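Local coordinates for tungstate ABC transporter, periplasmic tungstate-binding protein (Geobacter sulfurreducens, PDB 3LR1) that probably binds tungstate in the periplasm and delivers it to an ABC transporter for uptake into the cell, at residues A[20-28]-A[223-233]; A[88-98]-A[107-116]. One frame throughout, in Å; residues are numbered along the deposited sequence.

Interaction 1. Residues A[20-28]-A[223-233]; sequences LLKVLLPPF and YVTGPEGLKII
Tyr223 reaches across to helix 20-28 and donates a hydrogen bond to the backbone: OH lies 2.7 Å from Leu24 O, in the carbonyl plane, with a C=O...donor angle of 149°. The helix is kinked at Pro26 and Pro27, whose nitrogens make no bond to the turn before; just past them Phe28 N lies too far from Leu24 O to bond it, and the tyrosine hydroxyl serves that carbonyl. The Tyr223 ring is wedged in place. Phe28 CB sits over one of its faces, 4.0 Å from the ring centroid and nearly along the ring normal, a CH-pi contact, while the two aromatic planes meet obliquely at 40°. Pro27 crosses the phenol end at about a right angle, its CG 3.6 Å from Tyr223 OH. A phenylalanine in place of Tyr223 would probably keep much of this ring packing but leave the Leu24 carbonyl at the kink without its hydroxyl donor.

The side chain of the same Leu24 is a knob in the hole formed by Val224, Gly229, Ile232 and Ile233. With CG anti to the backbone N, its CD1 reaches Gly229 O at 3.8 Å and CD2 turns to Val224 CG2 at 4.1 Å. Ile232 divides its branches, CG2 against Val23 CG1 (3.7 Å) and CD1 against Pro27 CG (4.0 Å).

The axes of 20-28 and 227-233 run nearly antiparallel, at 159° and 9.6 Å apart. Strand 35-41 packs against Leu21, Leu25 and Phe28, strand 78-90 receives Leu20 and Ile233, and helix 214-224 adds Leu220 beside Leu25 and Phe28.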
loop_
_atom_site.group_PDB
_atom_site.type_symbol
_atom_site.label_atom_id
_atom_site.label_comp_id
_atom_site.label_asym_id
_atom_site.label_seq_id
_atom_site.Cartn_x
_atom_site.Cartn_y
_atom_site.Cartn_z
ATOM N N LEU A 20 -3.246 7.585 -7.086
ATOM C CA LEU A 20 -4.228 8.318 -6.294
ATOM C C LEU A 20 -3.759 9.721 -5.952
ATOM O O LEU A 20 -4.551 10.691 -6.055
ATOM C CB LEU A 20 -4.526 7.590 -4.988
ATOM C CG LEU A 20 -5.388 8.265 -3.920
ATOM C CD1 LEU A 20 -6.730 8.583 -4.449
ATOM C CD2 LEU A 20 -5.519 7.387 -2.682
ATOM N N LEU A 21 -2.519 9.819 -5.500
ATOM C CA LEU A 21 -1.998 11.102 -5.012
ATOM C C LEU A 21 -1.989 12.198 -6.067
ATOM O O LEU A 21 -2.211 13.328 -5.737
ATOM C CB LEU A 21 -0.614 10.914 -4.374
ATOM C CG LEU A 21 -0.639 10.021 -3.119
ATOM C CD1 LEU A 21 0.804 9.831 -2.577
ATOM C CD2 LEU A 21 -1.612 10.484 -2.056
ATOM N N LYS A 22 -1.785 11.859 -7.344
ATOM C CA LYS A 22 -1.815 12.796 -8.412
ATOM C C LYS A 22 -3.177 13.504 -8.579
ATOM O O LYS A 22 -3.229 14.629 -8.981
ATOM C CB LYS A 22 -1.343 12.109 -9.717
ATOM C CG LYS A 22 -0.734 13.080 -10.694
ATOM C CD LYS A 22 0.047 12.316 -11.823
ATOM C CE LYS A 22 -0.723 11.063 -12.343
ATOM N NZ LYS A 22 -2.192 11.274 -12.682
ATOM N N VAL A 23 -4.255 12.865 -8.181
ATOM C CA VAL A 23 -5.611 13.389 -8.228
ATOM C C VAL A 23 -6.049 13.970 -6.849
ATOM O O VAL A 23 -6.688 15.006 -6.770
ATOM C CB VAL A 23 -6.559 12.264 -8.697
ATOM C CG1 VAL A 23 -7.976 12.738 -8.721
ATOM C CG2 VAL A 23 -6.143 11.760 -10.139
ATOM N N LEU A 24 -5.634 13.335 -5.757
ATOM C CA LEU A 24 -6.033 13.744 -4.422
ATOM C C LEU A 24 -5.378 15.054 -3.975
ATOM O O LEU A 24 -6.028 15.873 -3.292
ATOM C CB LEU A 24 -5.684 12.623 -3.414
ATOM C CG LEU A 24 -6.139 12.772 -1.968
ATOM C CD1 LEU A 24 -7.665 12.902 -1.808
ATOM C CD2 LEU A 24 -5.644 11.583 -1.195
ATOM N N LEU A 25 -4.091 15.249 -4.280
ATOM C CA LEU A 25 -3.367 16.382 -3.736
ATOM C C LEU A 25 -3.621 17.790 -4.367
ATOM O O LEU A 25 -3.609 18.769 -3.661
ATOM C CB LEU A 25 -1.854 16.083 -3.641
ATOM C CG LEU A 25 -1.472 14.886 -2.764
ATOM C CD1 LEU A 25 0.109 14.548 -2.880
ATOM C CD2 LEU A 25 -1.875 15.152 -1.338
ATOM N N PRO A 26 -3.807 17.907 -5.685
ATOM C CA PRO A 26 -3.940 19.264 -6.233
ATOM C C PRO A 26 -5.000 20.207 -5.651
ATOM O O PRO A 26 -4.699 21.415 -5.444
ATOM C CB PRO A 26 -4.095 19.031 -7.718
ATOM C CG PRO A 26 -3.263 17.782 -7.974
ATOM C CD PRO A 26 -3.608 16.907 -6.753
ATOM N N PRO A 27 -6.207 19.714 -5.360
ATOM C CA PRO A 27 -7.138 20.635 -4.702
ATOM C C PRO A 27 -6.666 21.149 -3.366
ATOM O O PRO A 27 -6.902 22.295 -3.062
ATOM C CB PRO A 27 -8.373 19.800 -4.517
ATOM C CG PRO A 27 -8.201 18.655 -5.558
ATOM C CD PRO A 27 -6.789 18.359 -5.525
ATOM N N PHE A 28 -5.984 20.308 -2.581
ATOM C CA PHE A 28 -5.353 20.743 -1.312
ATOM C C PHE A 28 -4.253 21.753 -1.576
ATOM O O PHE A 28 -4.152 22.779 -0.872
ATOM C CB PHE A 28 -4.814 19.546 -0.548
ATOM C CG PHE A 28 -4.119 19.888 0.722
ATOM C CD1 PHE A 28 -4.868 20.163 1.834
ATOM C CD2 PHE A 28 -2.704 20.038 0.767
ATOM C CE1 PHE A 28 -4.243 20.566 3.041
ATOM C CE2 PHE A 28 -2.040 20.381 1.946
ATOM C CZ PHE A 28 -2.791 20.654 3.090
ATOM N N TYR A 223 -8.396 17.168 5.252
ATOM C CA TYR A 223 -8.777 17.204 3.851
ATOM C C TYR A 223 -9.014 15.829 3.296
ATOM O O TYR A 223 -10.056 15.579 2.695
ATOM C CB TYR A 223 -7.787 18.026 2.993
ATOM C CG TYR A 223 -7.978 17.743 1.504
ATOM C CD1 TYR A 223 -9.010 18.316 0.762
ATOM C CD2 TYR A 223 -7.118 16.900 0.860
ATOM C CE1 TYR A 223 -9.152 18.029 -0.620
ATOM C CE2 TYR A 223 -7.270 16.600 -0.489
ATOM C CZ TYR A 223 -8.274 17.153 -1.199
ATOM O OH TYR A 223 -8.397 16.793 -2.477
ATOM N N VAL A 224 -8.031 14.967 3.448
ATOM C CA VAL A 224 -8.061 13.609 2.963
ATOM C C VAL A 224 -9.228 12.847 3.577
ATOM O O VAL A 224 -9.851 12.115 2.918
ATOM C CB VAL A 224 -6.683 12.932 3.200
ATOM C CG1 VAL A 224 -6.745 11.522 2.914
ATOM C CG2 VAL A 224 -5.554 13.640 2.340
ATOM N N THR A 225 -9.556 13.064 4.832
ATOM C CA THR A 225 -10.697 12.384 5.466
ATOM C C THR A 225 -11.989 13.178 5.387
ATOM O O THR A 225 -13.030 12.789 5.954
ATOM C CB THR A 225 -10.360 12.098 6.945
ATOM O OG1 THR A 225 -10.090 13.336 7.644
ATOM C CG2 THR A 225 -9.150 11.149 7.018
ATOM N N GLY A 226 -11.930 14.341 4.760
ATOM C CA GLY A 226 -13.134 15.153 4.569
ATOM C C GLY A 226 -13.923 14.799 3.339
ATOM O O GLY A 226 -13.522 13.943 2.539
ATOM N N PRO A 227 -15.079 15.448 3.165
ATOM C CA PRO A 227 -15.931 15.055 2.061
ATOM C C PRO A 227 -15.261 15.145 0.674
ATOM O O PRO A 227 -15.528 14.287 -0.163
ATOM C CB PRO A 227 -17.165 16.017 2.167
ATOM C CG PRO A 227 -16.976 16.833 3.372
ATOM C CD PRO A 227 -15.563 16.639 3.871
ATOM N N GLU A 228 -14.428 16.158 0.424
ATOM C CA GLU A 228 -13.838 16.321 -0.917
ATOM C C GLU A 228 -12.837 15.223 -1.130
ATOM O O GLU A 228 -12.857 14.565 -2.163
ATOM C CB GLU A 228 -13.154 17.666 -1.123
ATOM C CG GLU A 228 -12.742 17.835 -2.585
ATOM C CD GLU A 228 -12.094 19.168 -2.871
ATOM O OE1 GLU A 228 -11.923 19.991 -1.909
ATOM O OE2 GLU A 228 -11.794 19.380 -4.080
ATOM N N GLY A 229 -12.009 14.986 -0.112
ATOM C CA GLY A 229 -11.005 13.939 -0.155
ATOM C C GLY A 229 -11.635 12.570 -0.341
ATOM O O GLY A 229 -11.224 11.780 -1.217
ATOM N N LEU A 230 -12.660 12.278 0.454
ATOM C CA LEU A 230 -13.320 10.983 0.351
ATOM C C LEU A 230 -13.939 10.759 -1.015
ATOM O O LEU A 230 -13.854 9.670 -1.561
ATOM C CB LEU A 230 -14.399 10.837 1.403
ATOM C CG LEU A 230 -13.951 10.742 2.861
ATOM C CD1 LEU A 230 -15.201 10.880 3.818
ATOM C CD2 LEU A 230 -13.281 9.392 3.018
ATOM N N LYS A 231 -14.523 11.793 -1.597
ATOM C CA LYS A 231 -15.115 11.676 -2.897
ATOM C C LYS A 231 -14.083 11.356 -3.958
ATOM O O LYS A 231 -14.321 10.551 -4.835
ATOM C CB LYS A 231 -15.882 12.944 -3.281
ATOM C CG LYS A 231 -16.741 12.684 -4.480
ATOM C CD LYS A 231 -17.538 13.933 -4.860
ATOM C CE LYS A 231 -17.912 13.954 -6.359
ATOM N NZ LYS A 231 -17.576 15.306 -6.990
ATOM N N ILE A 232 -12.914 11.969 -3.882
ATOM C CA ILE A 232 -11.885 11.658 -4.839
ATOM C C ILE A 232 -11.435 10.209 -4.671
ATOM O O ILE A 232 -11.238 9.485 -5.668
ATOM C CB ILE A 232 -10.654 12.601 -4.671
ATOM C CG1 ILE A 232 -11.049 14.008 -5.163
ATOM C CG2 ILE A 232 -9.440 11.995 -5.433
ATOM C CD1 ILE A 232 -10.025 15.125 -4.878
ATOM N N ILE A 233 -11.276 9.795 -3.407
ATOM C CA ILE A 233 -10.767 8.447 -3.125
ATOM C C ILE A 233 -11.788 7.426 -3.582
ATOM O O ILE A 233 -11.421 6.393 -4.150
ATOM C CB ILE A 233 -10.405 8.282 -1.624
ATOM C CG1 ILE A 233 -9.209 9.200 -1.288
ATOM C CG2 ILE A 233 -10.125 6.807 -1.248
ATOM C CD1 ILE A 233 -9.042 9.404 0.219
#

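Interaction 2. Residues A[88-98]-A[107-116]; sequences IVGPKNDPAGI and ALKLLATKGA
A strand-loop-helix connection of the periplasmic-binding-protein fold holds this contact: strand 78-90 runs into two type I turns, Pro91 to Asp94 and Asp94 to Gly97, and the chain then folds back against helix 104-114. Ala96 presses its CB on Leu111 CD2 at 3.5 Å, and Ala96 CB also lies 4.1 Å from Ala116 CB. Leu111 CD2 also meets Ile98 CG2 (3.8 Å), so one leucine methyl touches both loop residues. The Ile98 torsions explain this: CG1 stands between the backbone N and the carbonyl carbon (chi1 76°), which leaves CG2 anti to the carbonyl carbon, against the helix. One helical turn before Leu111, Ala107 CB meets Ile88 CD1 (3.5 Å), which comes from the strand and also touches Leu108 CD2.

The loop is fixed from within by Asp94. Its OD1 accepts Ile98 N at 2.8 Å through the syn lone pair, with an N-H...acceptor angle of 153°, and also bonds Tyr167 OH; OD2 takes Ala99 N. At the far end, the helix closes in a Schellman motif with Gly115 as C-prime, Ala116 N bonding Leu111 O at 3.0 Å, which brings Ala116 round to Ala96.

No hydrogen bond crosses between the segments. Their adhesion is therefore apolar, resting on small alanines and branched methyls, while the Asp94 carboxylate is spent on Ile98 N, Ala99 N and Tyr167, consistent with a carboxylate that sets the backbone shape presenting Ala96 and Ile98.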
loop_
_atom_site.group_PDB
_atom_site.type_symbol
_atom_site.label_atom_id
_atom_site.label_comp_id
_atom_site.label_asym_id
_atom_site.label_seq_id
_atom_site.Cartn_x
_atom_site.Cartn_y
_atom_site.Cartn_z
ATOM N N ILE A 88 -5.843 -11.333 -6.411
ATOM C CA ILE A 88 -4.839 -12.285 -6.822
ATOM C C ILE A 88 -4.824 -12.251 -8.360
ATOM O O ILE A 88 -5.858 -12.429 -9.052
ATOM C CB ILE A 88 -5.040 -13.740 -6.268
ATOM C CG1 ILE A 88 -5.216 -13.715 -4.721
ATOM C CG2 ILE A 88 -3.835 -14.694 -6.731
ATOM C CD1 ILE A 88 -5.689 -14.981 -4.038
ATOM N N VAL A 89 -3.632 -11.983 -8.890
ATOM C CA VAL A 89 -3.395 -11.977 -10.293
ATOM C C VAL A 89 -2.499 -13.153 -10.681
ATOM O O VAL A 89 -1.759 -13.718 -9.880
ATOM C CB VAL A 89 -2.752 -10.629 -10.797
ATOM C CG1 VAL A 89 -3.720 -9.377 -10.594
ATOM C CG2 VAL A 89 -1.360 -10.410 -10.234
ATOM N N GLY A 90 -2.599 -13.509 -11.941
ATOM C CA GLY A 90 -1.837 -14.603 -12.477
ATOM C C GLY A 90 -2.024 -14.738 -13.989
ATOM O O GLY A 90 -2.730 -13.953 -14.599
ATOM N N PRO A 91 -1.413 -15.728 -14.599
ATOM C CA PRO A 91 -1.514 -15.928 -16.033
ATOM C C PRO A 91 -2.924 -16.110 -16.550
ATOM O O PRO A 91 -3.705 -16.702 -15.886
ATOM C CB PRO A 91 -0.722 -17.196 -16.241
ATOM C CG PRO A 91 -0.545 -17.755 -14.971
ATOM C CD PRO A 91 -0.547 -16.711 -13.985
ATOM N N LYS A 92 -3.240 -15.600 -17.714
ATOM C CA LYS A 92 -4.619 -15.576 -18.134
ATOM C C LYS A 92 -5.269 -16.934 -18.345
ATOM O O LYS A 92 -6.461 -17.024 -18.461
ATOM C CB LYS A 92 -4.833 -14.667 -19.320
ATOM C CG LYS A 92 -4.470 -15.206 -20.662
ATOM C CD LYS A 92 -4.951 -14.228 -21.659
ATOM C CE LYS A 92 -4.394 -14.437 -23.024
ATOM N NZ LYS A 92 -5.498 -14.264 -23.983
ATOM N N ASN A 93 -4.457 -17.976 -18.345
ATOM C CA ASN A 93 -4.921 -19.345 -18.456
ATOM C C ASN A 93 -4.932 -20.118 -17.132
ATOM O O ASN A 93 -5.136 -21.297 -17.102
ATOM C CB ASN A 93 -4.126 -20.077 -19.542
ATOM C CG ASN A 93 -2.873 -20.649 -19.043
ATOM O OD1 ASN A 93 -2.509 -21.735 -19.397
ATOM N ND2 ASN A 93 -2.214 -19.937 -18.203
ATOM N N ASP A 94 -4.674 -19.412 -16.048
ATOM C CA ASP A 94 -4.953 -19.840 -14.708
ATOM C C ASP A 94 -4.793 -21.325 -14.507
ATOM O O ASP A 94 -5.752 -21.994 -14.326
ATOM C CB ASP A 94 -6.378 -19.397 -14.372
ATOM C CG ASP A 94 -6.789 -19.732 -12.975
ATOM O OD1 ASP A 94 -5.973 -20.077 -12.167
ATOM O OD2 ASP A 94 -7.959 -19.680 -12.718
ATOM N N PRO A 95 -3.570 -21.824 -14.515
ATOM C CA PRO A 95 -3.334 -23.277 -14.428
ATOM C C PRO A 95 -3.783 -23.887 -13.109
ATOM O O PRO A 95 -4.154 -25.082 -13.072
ATOM C CB PRO A 95 -1.814 -23.402 -14.538
ATOM C CG PRO A 95 -1.336 -22.137 -15.073
ATOM C CD PRO A 95 -2.319 -21.082 -14.783
ATOM N N ALA A 96 -3.723 -23.094 -12.042
ATOM C CA ALA A 96 -4.156 -23.550 -10.739
ATOM C C ALA A 96 -5.694 -23.505 -10.582
ATOM O O ALA A 96 -6.243 -24.029 -9.625
ATOM C CB ALA A 96 -3.443 -22.744 -9.642
ATOM N N GLY A 97 -6.380 -22.878 -11.535
ATOM C CA GLY A 97 -7.832 -22.786 -11.508
ATOM C C GLY A 97 -8.339 -21.972 -10.349
ATOM O O GLY A 97 -9.379 -22.280 -9.754
ATOM N N ILE A 98 -7.637 -20.898 -10.025
ATOM C CA ILE A 98 -8.044 -20.090 -8.875
ATOM C C ILE A 98 -9.290 -19.264 -9.152
ATOM O O ILE A 98 -9.926 -18.825 -8.176
ATOM C CB ILE A 98 -6.922 -19.224 -8.214
ATOM C CG1 ILE A 98 -6.591 -17.992 -9.012
ATOM C CG2 ILE A 98 -5.681 -20.043 -7.863
ATOM C CD1 ILE A 98 -5.728 -17.022 -8.240
ATOM N N ALA A 107 -8.146 -19.708 -2.527
ATOM C CA ALA A 107 -7.317 -19.481 -3.731
ATOM C C ALA A 107 -5.867 -19.786 -3.414
ATOM O O ALA A 107 -5.166 -20.434 -4.196
ATOM C CB ALA A 107 -7.472 -17.987 -4.284
ATOM N N LEU A 108 -5.382 -19.292 -2.285
ATOM C CA LEU A 108 -3.972 -19.492 -1.947
ATOM C C LEU A 108 -3.743 -21.005 -1.704
ATOM O O LEU A 108 -2.776 -21.604 -2.207
ATOM C CB LEU A 108 -3.582 -18.639 -0.737
ATOM C CG LEU A 108 -3.660 -17.112 -0.943
ATOM C CD1 LEU A 108 -3.211 -16.366 0.398
ATOM C CD2 LEU A 108 -2.801 -16.670 -2.097
ATOM N N LYS A 109 -4.670 -21.637 -0.987
ATOM C CA LYS A 109 -4.510 -23.059 -0.692
ATOM C C LYS A 109 -4.489 -23.909 -1.984
ATOM O O LYS A 109 -3.736 -24.885 -2.062
ATOM C CB LYS A 109 -5.581 -23.516 0.279
ATOM C CG LYS A 109 -5.107 -24.569 1.321
ATOM C CD LYS A 109 -5.052 -25.972 0.781
ATOM C CE LYS A 109 -5.009 -27.045 1.925
ATOM N NZ LYS A 109 -5.542 -28.369 1.503
ATOM N N LEU A 110 -5.314 -23.552 -2.976
ATOM C CA LEU A 110 -5.232 -24.130 -4.344
ATOM C C LEU A 110 -3.821 -23.971 -4.921
ATOM O O LEU A 110 -3.296 -24.922 -5.524
ATOM C CB LEU A 110 -6.241 -23.489 -5.313
ATOM C CG LEU A 110 -7.547 -24.098 -5.845
ATOM C CD1 LEU A 110 -7.971 -25.406 -5.194
ATOM C CD2 LEU A 110 -8.714 -23.100 -5.796
ATOM N N LEU A 111 -3.219 -22.795 -4.750
ATOM C CA LEU A 111 -1.827 -22.546 -5.209
ATOM C C LEU A 111 -0.817 -23.448 -4.514
ATOM O O LEU A 111 -0.023 -24.126 -5.176
ATOM C CB LEU A 111 -1.390 -21.058 -5.027
ATOM C CG LEU A 111 -2.178 -20.096 -5.915
ATOM C CD1 LEU A 111 -1.811 -18.627 -5.707
ATOM C CD2 LEU A 111 -1.964 -20.473 -7.369
ATOM N N ALA A 112 -0.850 -23.472 -3.189
ATOM C CA ALA A 112 0.071 -24.298 -2.432
ATOM C C ALA A 112 -0.079 -25.788 -2.791
ATOM O O ALA A 112 0.917 -26.488 -2.898
ATOM C CB ALA A 112 -0.123 -24.098 -0.948
ATOM N N THR A 113 -1.309 -26.248 -2.992
ATOM C CA THR A 113 -1.594 -27.666 -3.299
ATOM C C THR A 113 -1.163 -28.048 -4.701
ATOM O O THR A 113 -0.583 -29.136 -4.925
ATOM C CB THR A 113 -3.109 -27.978 -3.145
ATOM O OG1 THR A 113 -3.516 -27.669 -1.811
ATOM C CG2 THR A 113 -3.413 -29.476 -3.414
ATOM N N LYS A 114 -1.454 -27.190 -5.660
ATOM C CA LYS A 114 -0.990 -27.393 -7.026
ATOM C C LYS A 114 0.555 -27.177 -7.153
ATOM O O LYS A 114 1.170 -27.629 -8.116
ATOM C CB LYS A 114 -1.773 -26.447 -7.975
ATOM C CG LYS A 114 -1.424 -26.536 -9.480
ATOM C CD LYS A 114 -2.102 -27.691 -10.169
ATOM C CE LYS A 114 -1.656 -27.816 -11.648
ATOM N NZ LYS A 114 -0.982 -29.133 -11.962
ATOM N N GLY A 115 1.176 -26.512 -6.176
ATOM C CA GLY A 115 2.559 -26.136 -6.282
ATOM C C GLY A 115 2.810 -25.082 -7.361
ATOM O O GLY A 115 3.885 -25.091 -7.966
ATOM N N ALA A 116 1.842 -24.164 -7.582
ATOM C CA ALA A 116 1.953 -23.099 -8.574
ATOM C C ALA A 116 2.819 -21.964 -8.032
ATOM O O ALA A 116 2.708 -21.572 -6.866
ATOM C CB ALA A 116 0.583 -22.556 -8.960
#

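Overall arrangement
Interaction 1 and interaction 2 lie on opposite sides of the chain's centre, their own centres 36 Å apart and their nearest atoms about 17 Å apart, without touching. In sequence, interaction 2 is nested inside the span that interaction 1 closes, 194 residues long. Interaction 1 joins an early helix to the C-terminal helices, whereas interaction 2 ties neighbouring elements of the chain only 9 residues apart. Strand 78-90 links them: Val81 and Tyr83 pack on interaction 1, and Ile88 belongs to interaction 2. The Leu20 side chain is about 12 Å from a bound tungsten ion, too far to be a ligand, so the contact is structural packing at a distance from that site.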